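Local coordinates for lantibiotic dehydratase (Microbispora corallina, PDB 5EHK), which probably uses glutamyl-tRNA to glutamylate serine and threonine residues of a precursor peptide and eliminates the glutamate, giving dehydroamino acids during biosynthesis of the lantibiotic NAI-107, at residues 961-966 with 991-996. Residues are numbered along the deposited sequence; the frame is centred on the assembly and turned at random.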
# COMPACT_ATOMS: atom_id res chain seq x y z
N LEU A 961 16.52 -34.51 13.34
CA LEU A 961 15.95 -34.93 12.07
C LEU A 961 17.04 -35.20 11.04
O LEU A 961 17.02 -36.22 10.36
CB LEU A 961 14.93 -33.92 11.54
CG LEU A 961 14.00 -34.35 10.39
CD1 LEU A 961 12.66 -33.65 10.52
CD2 LEU A 961 14.60 -34.06 9.02
N ALA A 962 17.98 -34.26 10.91
CA ALA A 962 19.14 -34.42 10.03
C ALA A 962 19.89 -35.71 10.27
O ALA A 962 20.23 -36.39 9.30
CB ALA A 962 20.08 -33.24 10.16
N ASP A 963 20.15 -36.05 11.55
CA ASP A 963 20.79 -37.32 11.90
C ASP A 963 19.93 -38.42 11.35
O ASP A 963 20.40 -39.26 10.62
CB ASP A 963 20.95 -37.50 13.43
CG ASP A 963 22.01 -38.59 13.82
OD1 ASP A 963 23.22 -38.35 13.62
OD2 ASP A 963 21.67 -39.67 14.35
N ALA A 964 18.63 -38.33 11.62
CA ALA A 964 17.73 -39.45 11.39
C ALA A 964 17.53 -39.79 9.92
O ALA A 964 17.42 -40.97 9.57
CB ALA A 964 16.39 -39.21 12.09
N PHE A 965 17.53 -38.78 9.05
CA PHE A 965 17.32 -39.03 7.63
C PHE A 965 18.39 -39.98 7.11
O PHE A 965 18.12 -40.82 6.23
CB PHE A 965 17.35 -37.74 6.82
CG PHE A 965 16.89 -37.92 5.39
CD1 PHE A 965 15.54 -37.90 5.08
CD2 PHE A 965 17.80 -38.11 4.38
CE1 PHE A 965 15.11 -38.06 3.77
CE2 PHE A 965 17.38 -38.28 3.07
CZ PHE A 965 16.04 -38.25 2.77
N GLY A 966 19.59 -39.86 7.67
CA GLY A 966 20.67 -40.75 7.29
C GLY A 966 21.50 -40.21 6.15
O GLY A 966 21.31 -39.06 5.73
N ASP A 991 28.59 -38.63 9.22
CA ASP A 991 27.92 -37.55 9.96
C ASP A 991 26.79 -36.91 9.16
O ASP A 991 26.94 -35.77 8.68
CB ASP A 991 28.93 -36.46 10.32
CG ASP A 991 28.45 -35.56 11.44
OD1 ASP A 991 27.39 -35.86 12.02
OD2 ASP A 991 29.14 -34.56 11.74
N PRO A 992 25.64 -37.62 9.03
CA PRO A 992 24.48 -37.14 8.26
C PRO A 992 23.88 -35.83 8.80
O PRO A 992 23.29 -35.07 8.03
CB PRO A 992 23.48 -38.30 8.36
CG PRO A 992 24.26 -39.46 8.91
CD PRO A 992 25.32 -38.85 9.77
N ALA A 993 24.01 -35.60 10.11
CA ALA A 993 23.56 -34.36 10.72
C ALA A 993 24.26 -33.19 10.09
O ALA A 993 23.62 -32.28 9.55
CB ALA A 993 23.82 -34.39 12.22
N ALA A 994 25.58 -33.21 10.12
CA ALA A 994 26.37 -32.13 9.52
C ALA A 994 26.10 -32.06 8.02
O ALA A 994 26.06 -30.97 7.44
CB ALA A 994 27.85 -32.28 9.83
N ALA A 995 25.93 -33.22 7.39
CA ALA A 995 25.60 -33.31 5.97
C ALA A 995 24.43 -32.40 5.67
O ALA A 995 24.60 -31.35 5.04
CB ALA A 995 25.25 -34.74 5.58
N TRP A 996 23.26 -32.77 6.16
CA TRP A 996 22.04 -32.02 5.90
C TRP A 996 22.03 -30.59 6.46
O TRP A 996 21.62 -29.66 5.77
CB TRP A 996 20.83 -32.81 6.37
CG TRP A 996 20.74 -34.13 5.70
CD1 TRP A 996 20.81 -35.36 6.30
CD2 TRP A 996 20.57 -34.37 4.31
NE1 TRP A 996 20.69 -36.35 5.35
CE2 TRP A 996 20.54 -35.77 4.12
CE3 TRP A 996 20.44 -33.54 3.20
CZ2 TRP A 996 20.38 -36.35 2.87
CZ3 TRP A 996 20.29 -34.12 1.96
CH2 TRP A 996 20.26 -35.50 1.81
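A buried helix-helix contact, tied by one indole hydrogen bond, joins the C-terminal end of helix 950-965 to the short helix 992-997 in the C-terminal part of the dehydratase. The two segments cross steeply, at 111°, with axes 7.2 Å apart, a closeness that the small side chains of A962 and A993 allow. The methyl of A962 sits against the backbone of A993, with its CB 3.7 Å from A993 CA, and also touches CB of W996. D963 comes near through its backbone, its CA 4.2 Å from A993 CA, while its CB points away. The W996 side chain, its CG anti to the carbonyl carbon and beside the backbone N, turns the indole edge to the carbonyls of A962 and G966. Its CD1 lies 3.2 Å from A962 O without a hydrogen bond, whereas NE1 donates to G966 O at 2.8 Å; that bond is fairly straight (161°), runs nearly along the C=O axis and lies close to the indole plane. G966, the first residue to leave helical backbone angles, has positive phi, and an extended psi accompanies the carbonyl that accepts the indole N-H. P992 packs its ring CB and CG against the same glycine. Beyond the bond, F965, with CG anti to its backbone N, crosses the indole obliquely, planes at 87°, its CD2 3.5 Å from W996 CZ2. V1074 of helix 1068-1085 packs on both aromatic residues, and R1058 on helix 1044-1059 donates to F965 O. Two helices thus cross steeply through small alanines, and the backbone carbonyl just past one accepts an indole N-H, within a helical region that probably corresponds to the glutamate-elimination domain of LanB relatives.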